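Amyloid-like protein 1 (Homo sapiens, PDB 3PMR) probably binds heparin and takes part in cell adhesion, as a member of the amyloid precursor protein family whose E2 domain forms dimers. Local coordinates at residues G185-D188 / L193-E196; R138-E143 / E177-Q182; R43-V48 / Q79-Q84. One frame throughout, in Å; residues are numbered along the deposited sequence.

Contact 1 (G185-D188 / L193-E196); sequences GLLD and LAQE
With CG anti to the backbone N (chi1 173°), Leu187 reaches across to Leu193 and Ala194, and Leu193, also anti about its first torsion (chi1 -158°), brings its own branch point to meet it. The two leucine side chains cross at about a right angle, Leu187 CD1 lying 4.1 Å from Leu193 CG and almost as near to its CD2. Leu187 CG lies against Ala194, 4.1 Å from Ala194 CB, and Leu187 CD2 stands beside Ala194 CA. Two consecutive helices of the all-helical E2 fold are joined here by a short turn: the chain leaves helix 159-187 nearby and soon enters helix 191-207, with Leu193 and Ala194 facing back. Leu193 N gives a weak hydrogen bond to Asn190 OD1 in that turn. Polar atoms lie against the Ala194 methyl, Leu187 O at 3.5 Å from Ala194 CB and Asp188 OD1 at 3.2 Å from it; both are van der Waals contacts. Asp188 belongs to the exposed border, whereas both leucines are buried. On the bundle side, Val129 of helix 126-157 touches Leu187 and Leu193 alike, Ala126 adds to the packing on Leu193, and Leu119 of helix 64-119 packs against Leu187.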
ATOM      1  N   GLY B 185     -11.825   2.720 -36.756  1.00 49.83           N
ATOM      2  CA  GLY B 185     -12.263   3.493 -37.903  1.00 48.83           C
ATOM      3  C   GLY B 185     -11.144   3.569 -38.925  1.00 47.32           C
ATOM      4  O   GLY B 185     -11.383   3.675 -40.128  1.00 51.16           O
ATOM      5  N   LEU B 186      -9.905   3.526 -38.447  1.00 37.92           N
ATOM      6  CA  LEU B 186      -8.766   3.571 -39.346  1.00 45.94           C
ATOM      7  C   LEU B 186      -8.735   2.271 -40.141  1.00 39.48           C
ATOM      8  O   LEU B 186      -8.397   2.267 -41.320  1.00 45.28           O
ATOM      9  CB  LEU B 186      -7.468   3.736 -38.556  1.00 43.41           C
ATOM     10  CG  LEU B 186      -7.073   5.158 -38.156  1.00 45.56           C
ATOM     11  CD1 LEU B 186      -6.149   5.115 -36.951  1.00 39.80           C
ATOM     12  CD2 LEU B 186      -6.404   5.849 -39.331  1.00 56.30           C
ATOM     13  N   LEU B 187      -9.100   1.177 -39.474  1.00 40.20           N
ATOM     14  CA  LEU B 187      -9.125  -0.153 -40.066  1.00 41.48           C
ATOM     15  C   LEU B 187     -10.247  -0.314 -41.078  1.00 52.40           C
ATOM     16  O   LEU B 187     -10.190  -1.195 -41.939  1.00 55.11           O
ATOM     17  CB  LEU B 187      -9.301  -1.215 -38.975  1.00 37.65           C
ATOM     18  CG  LEU B 187      -9.512  -2.647 -39.481  1.00 53.06           C
ATOM     19  CD1 LEU B 187      -8.250  -3.116 -40.204  1.00 54.77           C
ATOM     20  CD2 LEU B 187      -9.837  -3.577 -38.332  1.00 44.71           C
ATOM     21  N   ASP B 188     -11.274   0.523 -40.963  1.00 62.04           N
ATOM     22  CA  ASP B 188     -12.416   0.459 -41.867  1.00 61.20           C
ATOM     23  C   ASP B 188     -12.207   1.176 -43.187  1.00 62.13           C
ATOM     24  O   ASP B 188     -13.065   1.115 -44.067  1.00 69.05           O
ATOM     25  CB  ASP B 188     -13.670   0.996 -41.184  1.00 69.77           C
ATOM     26  CG  ASP B 188     -14.323  -0.035 -40.294  1.00 72.39           C
ATOM     27  OD1 ASP B 188     -14.566  -1.159 -40.782  1.00 97.98           O
ATOM     28  OD2 ASP B 188     -14.594   0.272 -39.116  1.00 93.13           O
ATOM     29  N   LEU B 193     -10.099  -5.794 -45.477  1.00 65.90           N
ATOM     30  CA  LEU B 193      -9.351  -6.086 -44.264  1.00 54.58           C
ATOM     31  C   LEU B 193     -10.214  -6.058 -43.006  1.00 58.94           C
ATOM     32  O   LEU B 193     -10.118  -6.951 -42.167  1.00 61.55           O
ATOM     33  CB  LEU B 193      -8.192  -5.092 -44.126  1.00 63.89           C
ATOM     34  CG  LEU B 193      -7.020  -5.528 -43.245  1.00 59.56           C
ATOM     35  CD1 LEU B 193      -6.541  -6.910 -43.664  1.00 68.45           C
ATOM     36  CD2 LEU B 193      -5.892  -4.519 -43.369  1.00 68.06           C
ATOM     37  N   ALA B 194     -11.059  -5.041 -42.878  1.00 44.08           N
ATOM     38  CA  ALA B 194     -11.920  -4.913 -41.706  1.00 52.75           C
ATOM     39  C   ALA B 194     -12.864  -6.101 -41.550  1.00 69.57           C
ATOM     40  O   ALA B 194     -13.016  -6.643 -40.449  1.00 71.09           O
ATOM     41  CB  ALA B 194     -12.722  -3.612 -41.789  1.00 52.20           C
ATOM     42  N   GLN B 195     -13.499  -6.499 -42.651  1.00 59.49           N
ATOM     43  CA  GLN B 195     -14.432  -7.619 -42.639  1.00 62.86           C
ATOM     44  C   GLN B 195     -13.728  -8.884 -42.164  1.00 68.67           C
ATOM     45  O   GLN B 195     -14.214  -9.592 -41.283  1.00 60.35           O
ATOM     46  CB  GLN B 195     -14.998  -7.845 -44.049  1.00 63.44           C
ATOM     47  N   GLU B 196     -12.568  -9.139 -42.757  1.00 65.22           N
ATOM     48  CA  GLU B 196     -11.751 -10.302 -42.445  1.00 65.96           C
ATOM     49  C   GLU B 196     -11.291 -10.397 -40.984  1.00 67.25           C
ATOM     50  O   GLU B 196     -11.093 -11.497 -40.461  1.00 69.98           O
ATOM     51  CB  GLU B 196     -10.522 -10.317 -43.366  1.00 60.99           C
ATOM     52  CG  GLU B 196      -9.508 -11.403 -43.059  1.00 58.14           C
TER

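Contact 2 (R138-E143 / E177-Q182); sequences RAEQKE and EERVNQ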
ATOM      1  N   ARG B 138      -4.484  -3.355 -26.015  1.00 26.06           N
ATOM      2  CA  ARG B 138      -3.980  -3.724 -24.703  1.00 33.08           C
ATOM      3  C   ARG B 138      -3.395  -2.497 -24.009  1.00 30.93           C
ATOM      4  O   ARG B 138      -3.433  -2.393 -22.785  1.00 27.13           O
ATOM      5  CB  ARG B 138      -2.929  -4.829 -24.809  1.00 26.45           C
ATOM      6  CG  ARG B 138      -3.509  -6.141 -25.300  1.00 33.05           C
ATOM      7  CD  ARG B 138      -2.649  -7.329 -24.904  1.00 43.68           C
ATOM      8  NE  ARG B 138      -1.373  -6.920 -24.324  1.00 76.18           N
ATOM      9  N   ALA B 139      -2.850  -1.571 -24.790  1.00 24.87           N
ATOM     10  CA  ALA B 139      -2.301  -0.348 -24.216  1.00 24.79           C
ATOM     11  C   ALA B 139      -3.485   0.452 -23.647  1.00 28.00           C
ATOM     12  O   ALA B 139      -3.375   1.074 -22.590  1.00 24.88           O
ATOM     13  CB  ALA B 139      -1.587   0.456 -25.285  1.00 29.93           C
ATOM     14  N   GLU B 140      -4.616   0.429 -24.353  1.00 23.30           N
ATOM     15  CA  GLU B 140      -5.803   1.151 -23.891  1.00 25.17           C
ATOM     16  C   GLU B 140      -6.463   0.478 -22.693  1.00 26.63           C
ATOM     17  O   GLU B 140      -6.996   1.154 -21.816  1.00 25.67           O
ATOM     18  CB  GLU B 140      -6.808   1.335 -25.033  1.00 26.21           C
ATOM     19  CG  GLU B 140      -6.414   2.489 -25.932  1.00 29.42           C
ATOM     20  CD  GLU B 140      -6.079   3.747 -25.127  1.00 49.69           C
ATOM     21  OE1 GLU B 140      -6.887   4.696 -25.133  1.00 41.19           O
ATOM     22  OE2 GLU B 140      -5.005   3.780 -24.477  1.00 60.88           O
ATOM     23  N   GLN B 141      -6.407  -0.850 -22.651  1.00 23.86           N
ATOM     24  CA  GLN B 141      -6.957  -1.590 -21.525  1.00 30.64           C
ATOM     25  C   GLN B 141      -6.144  -1.224 -20.287  1.00 32.25           C
ATOM     26  O   GLN B 141      -6.695  -1.018 -19.209  1.00 29.93           O
ATOM     27  CB  GLN B 141      -6.861  -3.095 -21.762  1.00 31.96           C
ATOM     28  CG  GLN B 141      -7.333  -3.905 -20.571  1.00 47.19           C
ATOM     29  CD  GLN B 141      -7.000  -5.376 -20.691  1.00 63.53           C
ATOM     30  OE1 GLN B 141      -5.865  -5.747 -21.006  1.00 56.11           O
ATOM     31  NE2 GLN B 141      -7.984  -6.226 -20.428  1.00 66.62           N
ATOM     32  N   LYS B 142      -4.828  -1.130 -20.448  1.00 27.33           N
ATOM     33  CA  LYS B 142      -3.963  -0.772 -19.320  1.00 30.00           C
ATOM     34  C   LYS B 142      -4.321   0.621 -18.779  1.00 25.98           C
ATOM     35  O   LYS B 142      -4.358   0.830 -17.572  1.00 26.89           O
ATOM     36  CB  LYS B 142      -2.496  -0.809 -19.755  1.00 24.00           C
ATOM     37  CG  LYS B 142      -1.513  -0.701 -18.614  1.00 42.25           C
ATOM     38  CD  LYS B 142      -0.147  -1.235 -19.010  1.00 57.60           C
ATOM     39  CE  LYS B 142       0.671  -1.525 -17.771  1.00 86.27           C
ATOM     40  NZ  LYS B 142      -0.117  -2.415 -16.879  1.00 83.54           N
ATOM     41  N   GLU B 143      -4.571   1.567 -19.681  1.00 22.96           N
ATOM     42  CA  GLU B 143      -4.944   2.931 -19.293  1.00 21.02           C
ATOM     43  C   GLU B 143      -6.317   2.968 -18.611  1.00 17.73           C
ATOM     44  O   GLU B 143      -6.559   3.749 -17.691  1.00 26.14           O
ATOM     45  CB  GLU B 143      -4.955   3.841 -20.526  1.00 19.07           C
ATOM     46  CG  GLU B 143      -5.508   5.246 -20.273  1.00 33.54           C
ATOM     47  CD  GLU B 143      -5.118   6.231 -21.370  1.00 40.56           C
ATOM     48  OE1 GLU B 143      -4.545   5.777 -22.389  1.00 35.83           O
ATOM     49  OE2 GLU B 143      -5.382   7.448 -21.216  1.00 35.71           O
ATOM     50  N   GLU B 177     -12.626   5.214 -24.837  1.00 27.00           N
ATOM     51  CA  GLU B 177     -13.588   4.534 -25.690  1.00 32.66           C
ATOM     52  C   GLU B 177     -13.568   5.143 -27.081  1.00 25.07           C
ATOM     53  O   GLU B 177     -13.712   4.445 -28.078  1.00 30.13           O
ATOM     54  CB  GLU B 177     -14.997   4.640 -25.101  1.00 41.24           C
ATOM     55  CG  GLU B 177     -16.052   3.934 -25.929  1.00 44.23           C
ATOM     56  N   GLU B 178     -13.383   6.453 -27.143  1.00 26.61           N
ATOM     57  CA  GLU B 178     -13.340   7.124 -28.431  1.00 23.40           C
ATOM     58  C   GLU B 178     -12.037   6.798 -29.170  1.00 26.52           C
ATOM     59  O   GLU B 178     -12.027   6.717 -30.393  1.00 28.82           O
ATOM     60  CB  GLU B 178     -13.483   8.643 -28.258  1.00 26.68           C
ATOM     61  CG  GLU B 178     -13.310   9.444 -29.544  1.00 37.60           C
ATOM     62  CD  GLU B 178     -14.387   9.157 -30.584  1.00 71.79           C
ATOM     63  OE1 GLU B 178     -15.117   8.151 -30.431  1.00 71.74           O
ATOM     64  OE2 GLU B 178     -14.496   9.935 -31.562  1.00 68.59           O
ATOM     65  N   ARG B 179     -10.932   6.620 -28.453  1.00 26.37           N
ATOM     66  CA  ARG B 179      -9.695   6.293 -29.160  1.00 28.62           C
ATOM     67  C   ARG B 179      -9.819   4.899 -29.779  1.00 23.49           C
ATOM     68  O   ARG B 179      -9.372   4.670 -30.903  1.00 30.48           O
ATOM     69  CB  ARG B 179      -8.485   6.401 -28.229  1.00 22.12           C
ATOM     70  CG  ARG B 179      -7.995   7.834 -28.130  1.00 30.80           C
ATOM     71  CD  ARG B 179      -6.583   7.920 -27.597  1.00 55.97           C
ATOM     72  NE  ARG B 179      -6.495   7.462 -26.219  1.00 43.67           N
ATOM     73  CZ  ARG B 179      -6.198   8.247 -25.188  1.00 46.25           C
ATOM     74  NH1 ARG B 179      -5.957   9.539 -25.374  1.00 39.38           N
ATOM     75  NH2 ARG B 179      -6.140   7.735 -23.970  1.00 37.71           N
ATOM     76  N   VAL B 180     -10.463   3.988 -29.059  1.00 23.16           N
ATOM     77  CA  VAL B 180     -10.686   2.641 -29.555  1.00 25.12           C
ATOM     78  C   VAL B 180     -11.553   2.695 -30.828  1.00 37.57           C
ATOM     79  O   VAL B 180     -11.245   2.030 -31.822  1.00 29.13           O
ATOM     80  CB  VAL B 180     -11.391   1.766 -28.494  1.00 30.32           C
ATOM     81  CG1 VAL B 180     -11.738   0.399 -29.082  1.00 33.64           C
ATOM     82  CG2 VAL B 180     -10.483   1.610 -27.264  1.00 33.01           C
ATOM     83  N   ASN B 181     -12.625   3.490 -30.811  1.00 31.53           N
ATOM     84  CA  ASN B 181     -13.481   3.590 -31.992  1.00 34.95           C
ATOM     85  C   ASN B 181     -12.746   4.247 -33.146  1.00 33.29           C
ATOM     86  O   ASN B 181     -12.916   3.852 -34.301  1.00 35.45           O
ATOM     87  CB  ASN B 181     -14.763   4.366 -31.684  1.00 38.85           C
ATOM     88  CG  ASN B 181     -15.684   3.608 -30.750  1.00 68.18           C
ATOM     89  OD1 ASN B 181     -15.770   2.378 -30.810  1.00 53.03           O
ATOM     90  ND2 ASN B 181     -16.385   4.336 -29.887  1.00 52.99           N
ATOM     91  N   GLN B 182     -11.932   5.251 -32.840  1.00 30.54           N
ATOM     92  CA  GLN B 182     -11.167   5.931 -33.872  1.00 25.13           C
ATOM     93  C   GLN B 182     -10.178   4.941 -34.523  1.00 39.82           C
ATOM     94  O   GLN B 182      -9.983   4.978 -35.738  1.00 39.82           O
ATOM     95  CB  GLN B 182     -10.410   7.134 -33.283  1.00 30.79           C
ATOM     96  CG  GLN B 182     -11.218   8.442 -33.167  1.00 42.21           C
ATOM     97  CD  GLN B 182     -10.452   9.554 -32.421  1.00 58.35           C
ATOM     98  OE1 GLN B 182      -9.250   9.441 -32.178  1.00 53.22           O
ATOM     99  NE2 GLN B 182     -11.155  10.634 -32.067  1.00 44.94           N
TER
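Arg179 offers the edge of its guanidinium to two glutamates of the facing helix, Glu140 and Glu143. The straightest bond runs from Arg179 NE to Glu140 OE1, 3.0 Å long with an N-H...O angle of 164°; the oxygen lies in the guanidinium plane, yet the donor meets it from above the carboxylate plane, the two planes being 61° apart. A bend at chi2 curls the Glu140 chain and places OE1 there. Arg179 NH2 is held less well: its bond to the same OE1 is weak, and that to Glu143 OE2, although 2.9 Å long, is strongly bent and also weak. The strongest polar partner of Glu143 is His172, whose NE2 hydrogen-bonds OE2; OE1 also has a salt bridge to Arg108 NH1. Glu140 OE2 and Glu143 OE1 are 2.9 Å apart, two acceptors not hydrogen-bonded as modelled, and the nearby arginines would probably ease any repulsion between them. Without the guanidinium, as with an alanine here, Glu140 OE1 is likely to lose its cationic mate and the two buried carboxylates to face each other with less compensation. Beside the charged groups, nearer the backbones, Glu140 CB packs 4.3 Å from Val180 CG2. The geometry is that of an interhelical salt-bridge network between antiparallel helices, the axes of the two short segments approaching to 10.6 Å at 173°, within the helical bundle of the E2 domain.

Contact 3 (R43-V48 / Q79-Q84); sequences RQINEV and QTLEEQ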
ATOM      1  N   ARG B  43      14.023   4.865  12.658  1.00 31.75           N
ATOM      2  CA  ARG B  43      15.195   5.098  13.519  1.00 27.63           C
ATOM      3  C   ARG B  43      15.193   6.489  14.153  1.00 27.72           C
ATOM      4  O   ARG B  43      15.605   6.656  15.303  1.00 29.48           O
ATOM      5  CB  ARG B  43      16.503   4.956  12.742  1.00 38.97           C
ATOM      6  CG  ARG B  43      16.806   3.577  12.225  1.00 57.72           C
ATOM      7  CD  ARG B  43      18.275   3.478  11.854  1.00 64.94           C
ATOM      8  NE  ARG B  43      18.509   2.440  10.857  1.00 93.98           N
ATOM      9  CZ  ARG B  43      18.252   2.585   9.559  1.00102.71           C
ATOM     10  NH1 ARG B  43      17.760   3.730   9.100  1.00101.33           N
ATOM     11  NH2 ARG B  43      18.480   1.583   8.722  1.00112.91           N
ATOM     12  N   GLN B  44      14.765   7.491  13.394  1.00 27.05           N
ATOM     13  CA  GLN B  44      14.716   8.859  13.911  1.00 27.04           C
ATOM     14  C   GLN B  44      13.660   8.967  15.004  1.00 20.57           C
ATOM     15  O   GLN B  44      13.883   9.590  16.028  1.00 27.30           O
ATOM     16  CB  GLN B  44      14.387   9.853  12.794  1.00 19.27           C
ATOM     17  CG  GLN B  44      15.500  10.035  11.784  1.00 32.22           C
ATOM     18  CD  GLN B  44      15.062  10.848  10.568  1.00 38.03           C
ATOM     19  OE1 GLN B  44      13.980  11.439  10.549  1.00 41.46           O
ATOM     20  NE2 GLN B  44      15.910  10.879   9.551  1.00 46.67           N
ATOM     21  N   ILE B  45      12.505   8.363  14.774  1.00 26.28           N
ATOM     22  CA  ILE B  45      11.435   8.389  15.759  1.00 26.53           C
ATOM     23  C   ILE B  45      11.921   7.709  17.033  1.00 26.14           C
ATOM     24  O   ILE B  45      11.687   8.184  18.138  1.00 27.51           O
ATOM     25  CB  ILE B  45      10.189   7.622  15.270  1.00 27.00           C
ATOM     26  CG1 ILE B  45       9.603   8.309  14.034  1.00 33.61           C
ATOM     27  CG2 ILE B  45       9.167   7.534  16.391  1.00 25.31           C
ATOM     28  CD1 ILE B  45       8.482   7.534  13.361  1.00 42.13           C
ATOM     29  N   ASN B  46      12.587   6.577  16.870  1.00 24.88           N
ATOM     30  CA  ASN B  46      13.062   5.867  18.026  1.00 25.63           C
ATOM     31  C   ASN B  46      14.062   6.719  18.820  1.00 20.33           C
ATOM     32  O   ASN B  46      13.967   6.810  20.027  1.00 24.00           O
ATOM     33  CB  ASN B  46      13.683   4.538  17.609  1.00 24.39           C
ATOM     34  CG  ASN B  46      13.852   3.601  18.782  1.00 33.83           C
ATOM     35  OD1 ASN B  46      12.890   3.295  19.493  1.00 29.33           O
ATOM     36  ND2 ASN B  46      15.076   3.156  19.006  1.00 32.43           N
ATOM     37  N   GLU B  47      14.996   7.362  18.132  1.00 29.48           N
ATOM     38  CA  GLU B  47      15.989   8.205  18.792  1.00 27.14           C
ATOM     39  C   GLU B  47      15.315   9.353  19.548  1.00 27.97           C
ATOM     40  O   GLU B  47      15.711   9.687  20.662  1.00 23.23           O
ATOM     41  CB  GLU B  47      16.982   8.746  17.760  1.00 27.53           C
ATOM     42  CG  GLU B  47      17.963   9.801  18.281  1.00 41.61           C
ATOM     43  CD  GLU B  47      18.646   9.406  19.596  1.00 63.00           C
ATOM     44  OE1 GLU B  47      19.077   8.238  19.731  1.00 65.71           O
ATOM     45  OE2 GLU B  47      18.763  10.267  20.496  1.00 63.20           O
ATOM     46  N   VAL B  48      14.291   9.951  18.948  1.00 23.89           N
ATOM     47  CA  VAL B  48      13.591  11.039  19.610  1.00 24.08           C
ATOM     48  C   VAL B  48      12.818  10.525  20.815  1.00 26.81           C
ATOM     49  O   VAL B  48      12.783  11.178  21.854  1.00 27.33           O
ATOM     50  CB  VAL B  48      12.602  11.746  18.664  1.00 29.26           C
ATOM     51  CG1 VAL B  48      11.769  12.755  19.446  1.00 25.91           C
ATOM     52  CG2 VAL B  48      13.366  12.448  17.544  1.00 30.27           C
ATOM     53  N   GLN B  79       6.427  17.175  15.933  1.00 28.71           N
ATOM     54  CA  GLN B  79       5.582  17.886  14.976  1.00 34.82           C
ATOM     55  C   GLN B  79       6.399  18.062  13.698  1.00 23.56           C
ATOM     56  O   GLN B  79       5.930  17.787  12.597  1.00 35.53           O
ATOM     57  CB  GLN B  79       5.206  19.265  15.523  1.00 34.36           C
ATOM     58  CG  GLN B  79       4.495  20.152  14.518  1.00 44.13           C
ATOM     59  CD  GLN B  79       3.000  20.098  14.670  1.00 71.97           C
ATOM     60  OE1 GLN B  79       2.440  20.702  15.585  1.00 83.38           O
ATOM     61  NE2 GLN B  79       2.339  19.360  13.786  1.00 70.75           N
ATOM     62  N   THR B  80       7.626  18.532  13.868  1.00 25.41           N
ATOM     63  CA  THR B  80       8.539  18.747  12.751  1.00 33.67           C
ATOM     64  C   THR B  80       8.823  17.437  12.015  1.00 34.61           C
ATOM     65  O   THR B  80       8.858  17.402  10.785  1.00 30.89           O
ATOM     66  CB  THR B  80       9.883  19.345  13.235  1.00 30.01           C
ATOM     67  OG1 THR B  80       9.645  20.614  13.852  1.00 36.53           O
ATOM     68  CG2 THR B  80      10.841  19.529  12.074  1.00 33.61           C
ATOM     69  N   LEU B  81       9.019  16.360  12.768  1.00 26.65           N
ATOM     70  CA  LEU B  81       9.312  15.064  12.160  1.00 28.39           C
ATOM     71  C   LEU B  81       8.094  14.520  11.396  1.00 27.09           C
ATOM     72  O   LEU B  81       8.231  13.949  10.316  1.00 25.17           O
ATOM     73  CB  LEU B  81       9.756  14.075  13.237  1.00 28.81           C
ATOM     74  CG  LEU B  81      10.325  12.732  12.785  1.00 38.39           C
ATOM     75  CD1 LEU B  81      11.089  12.096  13.946  1.00 46.00           C
ATOM     76  CD2 LEU B  81       9.205  11.832  12.314  1.00 64.47           C
ATOM     77  N   GLU B  82       6.909  14.697  11.962  1.00 24.34           N
ATOM     78  CA  GLU B  82       5.696  14.238  11.304  1.00 28.85           C
ATOM     79  C   GLU B  82       5.519  14.963   9.967  1.00 29.66           C
ATOM     80  O   GLU B  82       5.106  14.356   8.980  1.00 29.09           O
ATOM     81  CB  GLU B  82       4.475  14.476  12.205  1.00 30.95           C
ATOM     82  CG  GLU B  82       4.326  13.452  13.347  1.00 35.90           C
ATOM     83  CD  GLU B  82       3.456  13.961  14.492  1.00 41.41           C
ATOM     84  OE1 GLU B  82       2.740  14.966  14.299  1.00 36.90           O
ATOM     85  OE2 GLU B  82       3.482  13.351  15.582  1.00 38.54           O
ATOM     86  N   GLU B  83       5.853  16.250   9.941  1.00 28.61           N
ATOM     87  CA  GLU B  83       5.723  17.067   8.733  1.00 32.59           C
ATOM     88  C   GLU B  83       6.697  16.637   7.650  1.00 24.65           C
ATOM     89  O   GLU B  83       6.354  16.609   6.467  1.00 28.56           O
ATOM     90  CB  GLU B  83       5.919  18.551   9.071  1.00 36.40           C
ATOM     91  CG  GLU B  83       4.772  19.134   9.883  1.00 37.30           C
ATOM     92  CD  GLU B  83       5.071  20.521  10.430  1.00 69.42           C
ATOM     93  OE1 GLU B  83       6.182  21.044  10.178  1.00 60.92           O
ATOM     94  OE2 GLU B  83       4.193  21.089  11.115  1.00 63.98           O
ATOM     95  N   GLN B  84       7.910  16.286   8.062  1.00 29.91           N
ATOM     96  CA  GLN B  84       8.923  15.832   7.125  1.00 32.99           C
ATOM     97  C   GLN B  84       8.581  14.459   6.555  1.00 30.68           C
ATOM     98  O   GLN B  84       8.832  14.202   5.382  1.00 33.91           O
ATOM     99  CB  GLN B  84      10.289  15.761   7.807  1.00 28.57           C
ATOM    100  CG  GLN B  84      10.881  17.118   8.128  1.00 34.63           C
ATOM    101  CD  GLN B  84      12.265  17.007   8.723  1.00 59.44           C
ATOM    102  OE1 GLN B  84      12.864  15.928   8.732  1.00 58.30           O
ATOM    103  NE2 GLN B  84      12.793  18.125   9.214  1.00 64.00           N
TER
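Leu81 projects from its helix between Gln44, Ile45 and Val48, and it carries most of the contact. Its first torsion (chi1 -170°) swings CG away from the backbone N, and both methyls reach the facing helix. The closest packing is at Ile45, whose CG1 lies 3.9 Å from Leu81 CD2 and 4.1 Å from Leu81 CD1, the two side chains crossing at about a right angle. CD1 also rests near the backbone of Ile45, 4.1 Å from its N. Contact is sparser to the flanks: Val48 CG2 comes to 4.3 Å from Leu81 CD1, and Gln44 gives its CB, 4.2 Å from that same methyl. On the Gln44 side the packing gives way to polar groups. The Gln44 amide is turned to Arg41, with OE1 taking a hydrogen bond from Arg41 NH1, and OE1 of the exposed Gln84 accepts another from that nitrogen, so the arginine ties the two helices together beside the apolar patch. The axes of the two short segments approach to 11.3 Å and run antiparallel at 176°, consistent with helix 26-56 and helix 64-119 packed side by side in the E2 domain. Ile77 and Leu78 of helix 64-119 pack on Val48, while the second subunit of the dimer brings Tyr151 against Ile45 and Arg166 into a salt bridge with Glu82.

Along the chain the order is contact 3, contact 2, contact 1, each closing before the next opens. Contacts 1 and 2 share helix 159-187, which runs on from 177-182, through two further residues, to 185-188; their centres are 16 Å apart, on the same side of the chain's centre. Contact 3 lies on the opposite side, its centre 45 Å from that of contact 2 and 61 Å from that of contact 1. The long helix 64-119 spans this distance: it supplies 79-84 to contact 3, and its later residues, Arg108 and Leu119, reach contacts 2 and 1. The E2 domain is therefore elongated, with the second subunit touching contact 3 but neither of the others.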